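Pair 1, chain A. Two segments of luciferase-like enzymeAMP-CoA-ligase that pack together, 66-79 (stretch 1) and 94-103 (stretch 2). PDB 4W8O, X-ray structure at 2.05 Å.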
# COMPACT_ATOMS: atom_id res chain seq x y z
N GLY A 66 -26.67 7.56 -3.99
CA GLY A 66 -26.31 8.96 -4.09
C GLY A 66 -24.82 9.25 -3.95
O GLY A 66 -24.45 10.41 -3.77
N ILE A 67 -23.98 8.21 -4.03
CA ILE A 67 -22.53 8.37 -3.95
C ILE A 67 -21.98 9.03 -5.22
O ILE A 67 -22.32 8.63 -6.33
CB ILE A 67 -21.81 7.01 -3.73
CG1 ILE A 67 -22.18 6.42 -2.37
CG2 ILE A 67 -20.29 7.15 -3.85
CD1 ILE A 67 -21.69 7.20 -1.16
N THR A 68 -21.14 10.04 -5.03
CA THR A 68 -20.46 10.70 -6.13
C THR A 68 -19.01 10.93 -5.73
O THR A 68 -18.58 10.56 -4.63
CB THR A 68 -21.13 12.04 -6.49
OG1 THR A 68 -21.01 12.95 -5.39
CG2 THR A 68 -22.60 11.84 -6.83
N SER A 69 -18.25 11.57 -6.61
CA SER A 69 -16.83 11.74 -6.39
C SER A 69 -16.46 12.54 -5.13
O SER A 69 -15.34 12.42 -4.64
CB SER A 69 -16.19 12.39 -7.62
OG SER A 69 -16.57 13.74 -7.70
N THR A 70 -17.37 13.37 -4.63
CA THR A 70 -17.09 14.18 -3.44
C THR A 70 -17.17 13.39 -2.12
O THR A 70 -16.67 13.84 -1.11
CB THR A 70 -18.01 15.42 -3.36
OG1 THR A 70 -19.37 15.01 -3.48
CG2 THR A 70 -17.69 16.42 -4.48
N ASP A 71 -17.80 12.22 -2.14
CA ASP A 71 -17.98 11.44 -0.92
C ASP A 71 -16.75 10.63 -0.53
O ASP A 71 -15.95 10.27 -1.38
CB ASP A 71 -19.15 10.48 -1.07
CG ASP A 71 -20.46 11.19 -1.23
OD1 ASP A 71 -20.75 12.07 -0.40
OD2 ASP A 71 -21.19 10.88 -2.19
N VAL A 72 -16.62 10.37 0.76
CA VAL A 72 -15.59 9.47 1.30
C VAL A 72 -16.24 8.14 1.66
O VAL A 72 -17.27 8.12 2.32
CB VAL A 72 -14.95 10.06 2.57
CG1 VAL A 72 -13.99 9.07 3.23
CG2 VAL A 72 -14.24 11.36 2.24
N VAL A 73 -15.65 7.04 1.22
CA VAL A 73 -16.14 5.72 1.58
C VAL A 73 -15.04 5.03 2.37
O VAL A 73 -13.88 4.96 1.94
CB VAL A 73 -16.51 4.87 0.35
CG1 VAL A 73 -17.06 3.52 0.79
CG2 VAL A 73 -17.52 5.59 -0.51
N CYS A 74 -15.41 4.53 3.54
CA CYS A 74 -14.48 3.97 4.48
C CYS A 74 -14.61 2.45 4.59
O CYS A 74 -15.68 1.90 4.34
CB CYS A 74 -14.73 4.62 5.83
SG CYS A 74 -13.44 4.34 7.02
N PHE A 75 -13.52 1.78 4.96
CA PHE A 75 -13.48 0.32 5.06
C PHE A 75 -12.79 -0.09 6.36
O PHE A 75 -11.73 0.42 6.70
CB PHE A 75 -12.75 -0.27 3.85
CG PHE A 75 -13.34 0.17 2.56
CD1 PHE A 75 -12.98 1.37 1.99
CD2 PHE A 75 -14.35 -0.58 1.96
CE1 PHE A 75 -13.57 1.81 0.82
CE2 PHE A 75 -14.95 -0.15 0.80
CZ PHE A 75 -14.57 1.04 0.23
N CYS A 76 -13.43 -1.01 7.09
CA CYS A 76 -12.80 -1.62 8.27
C CYS A 76 -12.91 -3.14 8.21
O CYS A 76 -13.90 -3.73 8.66
CB CYS A 76 -13.42 -1.10 9.55
SG CYS A 76 -12.46 -1.58 11.01
N SER A 77 -11.89 -3.78 7.64
CA SER A 77 -11.92 -5.22 7.45
C SER A 77 -10.51 -5.77 7.25
O SER A 77 -9.65 -5.11 6.69
CB SER A 77 -12.78 -5.56 6.22
OG SER A 77 -12.74 -6.94 5.91
N THR A 78 -10.30 -6.99 7.75
CA THR A 78 -9.15 -7.79 7.36
C THR A 78 -9.29 -8.16 5.88
O THR A 78 -10.32 -7.89 5.25
CB THR A 78 -9.04 -9.07 8.21
OG1 THR A 78 -10.31 -9.73 8.26
CG2 THR A 78 -8.59 -8.75 9.62
N ASN A 79 -8.26 -8.77 5.33
CA ASN A 79 -8.27 -9.15 3.92
C ASN A 79 -9.16 -10.37 3.67
O ASN A 79 -9.16 -11.34 4.44
CB ASN A 79 -6.84 -9.43 3.43
CG ASN A 79 -6.00 -8.16 3.34
OD1 ASN A 79 -6.46 -7.12 2.87
ND2 ASN A 79 -4.75 -8.25 3.76
N GLY A 94 -15.17 7.68 -8.58
CA GLY A 94 -14.29 8.79 -8.23
C GLY A 94 -14.36 9.20 -6.77
O GLY A 94 -13.82 10.24 -6.40
N ALA A 95 -15.03 8.40 -5.93
CA ALA A 95 -15.13 8.70 -4.50
C ALA A 95 -13.77 8.46 -3.82
O ALA A 95 -12.92 7.70 -4.32
CB ALA A 95 -16.23 7.88 -3.85
N LYS A 96 -13.57 9.12 -2.69
CA LYS A 96 -12.34 9.00 -1.91
C LYS A 96 -12.45 7.73 -1.07
O LYS A 96 -13.45 7.54 -0.37
CB LYS A 96 -12.16 10.21 -0.98
CG LYS A 96 -11.86 11.52 -1.69
CD LYS A 96 -13.09 12.34 -2.05
CE LYS A 96 -12.75 13.47 -3.01
NZ LYS A 96 -12.61 13.01 -4.43
N VAL A 97 -11.44 6.87 -1.13
CA VAL A 97 -11.43 5.63 -0.34
C VAL A 97 -10.36 5.65 0.74
O VAL A 97 -9.26 6.16 0.51
CB VAL A 97 -11.27 4.35 -1.19
CG1 VAL A 97 -12.40 4.23 -2.19
CG2 VAL A 97 -9.91 4.30 -1.91
N VAL A 98 -10.70 5.11 1.90
CA VAL A 98 -9.81 5.10 3.05
C VAL A 98 -10.07 3.87 3.93
O VAL A 98 -11.22 3.48 4.14
CB VAL A 98 -9.94 6.41 3.87
CG1 VAL A 98 -11.35 6.60 4.42
CG2 VAL A 98 -8.92 6.43 5.01
N ASN A 99 -9.01 3.28 4.44
CA ASN A 99 -9.12 2.08 5.27
C ASN A 99 -8.75 2.35 6.73
O ASN A 99 -7.81 3.10 7.01
CB ASN A 99 -8.25 0.97 4.69
CG ASN A 99 -8.62 0.65 3.26
OD1 ASN A 99 -9.54 -0.11 3.01
ND2 ASN A 99 -7.92 1.27 2.29
N LEU A 100 -9.50 1.73 7.64
CA LEU A 100 -9.19 1.75 9.06
C LEU A 100 -8.63 0.40 9.51
O LEU A 100 -8.95 -0.62 8.92
CB LEU A 100 -10.44 2.06 9.88
CG LEU A 100 -11.23 3.29 9.46
CD1 LEU A 100 -12.44 3.41 10.36
CD2 LEU A 100 -10.39 4.56 9.52
N ASP A 101 -7.80 0.42 10.54
CA ASP A 101 -7.21 -0.81 11.07
C ASP A 101 -8.16 -1.38 12.12
O ASP A 101 -8.46 -0.72 13.11
CB ASP A 101 -5.85 -0.50 11.72
CG ASP A 101 -5.00 -1.75 11.99
OD1 ASP A 101 -5.55 -2.87 12.09
OD2 ASP A 101 -3.77 -1.58 12.12
N PRO A 102 -8.64 -2.62 11.90
CA PRO A 102 -9.51 -3.30 12.86
C PRO A 102 -8.89 -3.51 14.24
O PRO A 102 -9.62 -3.71 15.20
CB PRO A 102 -9.78 -4.66 12.21
CG PRO A 102 -9.46 -4.49 10.77
CD PRO A 102 -8.37 -3.46 10.71
N THR A 103 -7.56 -3.45 14.35
CA THR A 103 -6.88 -3.63 15.64
C THR A 103 -6.76 -2.33 16.43
O THR A 103 -6.19 -2.34 17.52
CB THR A 103 -5.46 -4.19 15.46
OG1 THR A 103 -4.64 -3.20 14.85
CG2 THR A 103 -5.47 -5.46 14.61
O HOH W 1 -9.85 -2.06 6.56

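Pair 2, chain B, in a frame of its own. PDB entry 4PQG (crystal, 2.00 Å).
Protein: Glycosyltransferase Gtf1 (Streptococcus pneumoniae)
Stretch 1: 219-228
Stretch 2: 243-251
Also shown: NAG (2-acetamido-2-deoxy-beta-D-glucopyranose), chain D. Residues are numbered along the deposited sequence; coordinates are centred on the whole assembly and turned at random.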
# COMPACT_ATOMS: atom_id res chain seq x y z
N ASN B 219 0.35 -22.94 -14.61
CA ASN B 219 1.30 -23.90 -15.18
C ASN B 219 2.51 -24.01 -14.27
O ASN B 219 2.76 -23.13 -13.45
CB ASN B 219 1.79 -23.45 -16.57
CG ASN B 219 0.67 -23.28 -17.59
OD1 ASN B 219 0.59 -22.26 -18.28
ND2 ASN B 219 -0.19 -24.29 -17.71
N LYS B 220 3.27 -25.09 -14.44
CA LYS B 220 4.49 -25.31 -13.67
C LYS B 220 5.49 -24.16 -13.84
O LYS B 220 6.23 -23.85 -12.92
CB LYS B 220 5.12 -26.65 -14.06
CG LYS B 220 6.03 -27.24 -13.00
CD LYS B 220 6.85 -28.40 -13.56
CE LYS B 220 8.16 -28.59 -12.80
NZ LYS B 220 9.06 -27.40 -12.91
N SER B 221 5.49 -23.50 -15.00
CA SER B 221 6.42 -22.39 -15.24
C SER B 221 5.92 -21.04 -14.70
O SER B 221 6.62 -20.03 -14.82
CB SER B 221 6.78 -22.28 -16.72
OG SER B 221 5.67 -21.84 -17.50
N ASP B 222 4.73 -21.02 -14.10
CA ASP B 222 4.23 -19.79 -13.46
C ASP B 222 4.83 -19.59 -12.09
O ASP B 222 5.26 -20.56 -11.44
CB ASP B 222 2.71 -19.80 -13.36
CG ASP B 222 2.04 -19.61 -14.70
OD1 ASP B 222 2.61 -18.93 -15.58
OD2 ASP B 222 0.94 -20.15 -14.86
N LEU B 223 4.85 -18.33 -11.65
CA LEU B 223 5.24 -17.97 -10.30
C LEU B 223 4.12 -17.18 -9.60
O LEU B 223 3.62 -16.19 -10.12
CB LEU B 223 6.53 -17.14 -10.32
CG LEU B 223 7.13 -16.65 -8.98
CD1 LEU B 223 7.38 -17.78 -7.98
CD2 LEU B 223 8.41 -15.85 -9.22
N VAL B 224 3.75 -17.64 -8.41
CA VAL B 224 2.81 -16.91 -7.55
C VAL B 224 3.63 -16.27 -6.43
O VAL B 224 4.34 -16.95 -5.68
CB VAL B 224 1.70 -17.83 -7.00
CG1 VAL B 224 0.80 -17.09 -6.02
CG2 VAL B 224 0.87 -18.39 -8.16
N ILE B 225 3.55 -14.95 -6.35
CA ILE B 225 4.21 -14.19 -5.30
C ILE B 225 3.14 -13.64 -4.36
O ILE B 225 2.27 -12.85 -4.77
CB ILE B 225 5.07 -13.05 -5.86
CG1 ILE B 225 6.08 -13.61 -6.87
CG2 ILE B 225 5.74 -12.27 -4.74
CD1 ILE B 225 6.91 -12.57 -7.58
N LEU B 226 3.24 -14.04 -3.11
CA LEU B 226 2.28 -13.67 -2.10
C LEU B 226 2.77 -12.53 -1.19
O LEU B 226 3.69 -12.70 -0.38
CB LEU B 226 1.95 -14.91 -1.27
CG LEU B 226 0.81 -14.88 -0.27
CD1 LEU B 226 -0.48 -14.44 -0.94
CD2 LEU B 226 0.66 -16.28 0.32
N ASP B 227 2.13 -11.38 -1.32
CA ASP B 227 2.49 -10.22 -0.51
C ASP B 227 1.74 -10.11 0.81
O ASP B 227 2.35 -9.84 1.87
CB ASP B 227 2.34 -8.95 -1.35
CG ASP B 227 3.45 -8.84 -2.37
OD1 ASP B 227 4.62 -8.74 -1.90
OD2 ASP B 227 3.18 -8.89 -3.60
N ARG B 228 0.44 -10.34 0.75
CA ARG B 228 -0.43 -10.33 1.92
C ARG B 228 -1.52 -11.35 1.69
O ARG B 228 -2.01 -11.50 0.55
CB ARG B 228 -1.13 -9.01 2.05
CG ARG B 228 -0.41 -7.95 2.81
CD ARG B 228 -1.50 -6.96 3.18
NE ARG B 228 -1.17 -5.57 2.84
CZ ARG B 228 -0.65 -4.72 3.72
NH1 ARG B 228 -0.39 -5.13 4.95
NH2 ARG B 228 -0.40 -3.47 3.35
N ALA B 243 2.19 -24.61 -9.55
CA ALA B 243 3.12 -23.63 -10.10
C ALA B 243 4.35 -23.55 -9.18
O ALA B 243 4.79 -24.57 -8.65
CB ALA B 243 2.45 -22.27 -10.24
N HIS B 244 4.90 -22.34 -9.02
CA HIS B 244 5.87 -22.07 -7.96
C HIS B 244 5.30 -21.02 -7.06
O HIS B 244 4.53 -20.17 -7.51
CB HIS B 244 7.20 -21.60 -8.53
CG HIS B 244 7.82 -22.57 -9.51
ND1 HIS B 244 8.61 -23.59 -9.13
CD2 HIS B 244 7.71 -22.65 -10.90
CE1 HIS B 244 9.00 -24.29 -10.22
NE2 HIS B 244 8.46 -23.71 -11.30
N LEU B 245 5.68 -21.07 -5.79
CA LEU B 245 5.14 -20.20 -4.76
C LEU B 245 6.28 -19.46 -4.05
O LEU B 245 7.18 -20.08 -3.49
CB LEU B 245 4.31 -21.00 -3.75
CG LEU B 245 3.73 -20.22 -2.56
CD1 LEU B 245 2.73 -19.17 -3.02
CD2 LEU B 245 3.11 -21.16 -1.53
N ALA B 246 6.23 -18.13 -4.09
CA ALA B 246 7.16 -17.29 -3.33
C ALA B 246 6.36 -16.46 -2.33
O ALA B 246 5.22 -16.05 -2.63
CB ALA B 246 7.95 -16.40 -4.27
N VAL B 247 6.93 -16.26 -1.15
CA VAL B 247 6.32 -15.41 -0.11
C VAL B 247 7.28 -14.24 0.16
O VAL B 247 8.46 -14.45 0.48
CB VAL B 247 6.06 -16.18 1.20
CG1 VAL B 247 5.72 -15.23 2.36
CG2 VAL B 247 4.96 -17.22 0.99
N VAL B 248 6.78 -13.02 -0.02
CA VAL B 248 7.57 -11.84 0.29
C VAL B 248 7.35 -11.44 1.74
O VAL B 248 6.19 -11.32 2.18
CB VAL B 248 7.24 -10.67 -0.64
CG1 VAL B 248 8.12 -9.47 -0.35
CG2 VAL B 248 7.43 -11.09 -2.09
N VAL B 249 8.45 -11.27 2.46
CA VAL B 249 8.45 -10.80 3.84
C VAL B 249 8.67 -9.29 3.80
O VAL B 249 9.69 -8.82 3.30
CB VAL B 249 9.56 -11.49 4.67
CG1 VAL B 249 9.54 -11.01 6.12
CG2 VAL B 249 9.43 -13.01 4.59
N HIS B 250 7.69 -8.52 4.27
CA HIS B 250 7.77 -7.06 4.13
C HIS B 250 8.28 -6.27 5.31
O HIS B 250 9.13 -5.37 5.15
CB HIS B 250 6.42 -6.51 3.69
CG HIS B 250 6.09 -6.84 2.26
ND1 HIS B 250 6.61 -6.17 1.23
CD2 HIS B 250 5.27 -7.82 1.72
CE1 HIS B 250 6.15 -6.68 0.08
NE2 HIS B 250 5.31 -7.68 0.39
N ALA B 251 7.78 -6.58 6.49
CA ALA B 251 8.18 -5.87 7.70
C ALA B 251 9.04 -6.80 8.56
O ALA B 251 9.38 -7.92 8.13
CB ALA B 251 6.93 -5.43 8.46
C1 NAG D . 6.64 -2.25 4.88
C2 NAG D . 7.74 -2.10 5.92
C3 NAG D . 8.72 -1.26 5.09
C4 NAG D . 8.99 -1.88 3.70
C5 NAG D . 7.66 -2.27 3.00
C6 NAG D . 7.81 -2.82 1.59
C7 NAG D . 7.77 -1.55 8.29
C8 NAG D . 7.22 -0.62 9.34
N2 NAG D . 7.32 -1.33 7.06
O1 NAG D . 5.29 -2.15 5.23
O3 NAG D . 9.92 -1.00 5.78
O4 NAG D . 9.68 -0.94 2.93
O5 NAG D . 6.99 -3.18 3.88
O6 NAG D . 8.45 -4.07 1.71
O7 NAG D . 8.57 -2.44 8.59

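Pairs 1 and 2 share two adjacent parallel strands, the first of them entered through a type I beta turn; the N, CA and C atoms of 14 central residues superpose with an RMSD of 0.5 Å. The strand axes approach to 4.7 Å in pair 1 and 4.6 Å in pair 2, with signed crossing angles of -23° and -22°. In pair 1, V72(A), V73(A), C74(A) and F75(A) bridge K96(A), V97(A), V98(A) and N99(A) in order; in pair 2, L223(B), V224(B), I225(B) and L226(B) bridge H244(B), L245(B), A246(B) and V247(B).

The backbone ladder is the same, each first-strand residue that bonds through both N and O reaching two residues of its neighbour, as parallel pairing requires. V73(A) N donates to K96(A) O (2.8 Å) and V73(A) O accepts from V98(A) N (3.2 Å); at the matching place V224(B) N donates to H244(B) O (2.8 Å) and V224(B) O accepts from A246(B) N (2.7 Å). Two residues on, F75(A) and L226(B) repeat the pattern, ending with L100(A) N to F75(A) O (2.8 Å) and V248(B) N to L226(B) O (3.1 Å).

The turns before the first strands also match. D71(A) OD2 accepts from T68(A) N (3.0 Å), and D222(B) OD2 from N219(B) N (2.9 Å), so an aspartate side chain ties the end of each turn to its start. The aspartate carbonyl then opens the ladder, D71(A) O taking K96(A) N (3.0 Å) and D222(B) O taking H244(B) N (3.0 Å). An alanine CB lies close to this carbonyl in both: A95(A) CB lies 3.4 Å from D71(A) O, and A243(B) CB 3.5 Å from D222(B) O.

K96(A) and H244(B) fill the next position differently, though their side-chain centres fall 0.7 Å apart. The lysine curls back over the turn so that its NZ donates to S69(A) O (2.8 Å). The histidine turns the edge of its imidazole to D222(B) O and has 98 Å² covered by the first stretch.

On the face carrying V72(A), C74(A) and V98(A), packing volume is shared out differently. V98(A) CG1 meets V72(A) CG1 at 3.8 Å and C74(A) SG at 4.0 Å. Pair 2 has the smaller A246(B) here, and larger residues on the neighbouring strand reach its CB: L223(B) CD1 at 4.0 Å and I225(B) CG1 at 4.2 Å. Farther along, C74(A) SG to L100(A) CG (3.5 Å) corresponds to I225(B) CG2 to V248(B) CG2 (3.4 Å). On the other face, the ring of F75(A) brings CE1 to 4.0 Å from V97(A) CB, whereas L245(B), which matches V97(A), meets V224(B), the counterpart of V73(A), CD1 to CG1 at 4.1 Å.

The pairs diverge near the C-terminal end of the first strand: C76(A), still in its strand, remains apolar in its contacts, its SG 4.2 Å from P102(A) CG, whereas the matching D227(B), just past its own, accepts at OD1 from H250(B) NE2 (2.6 Å), while H250(B) ND1 hydrogen-bonds NAG O6 (2.8 Å), linking this end of pair 2 to the sugar.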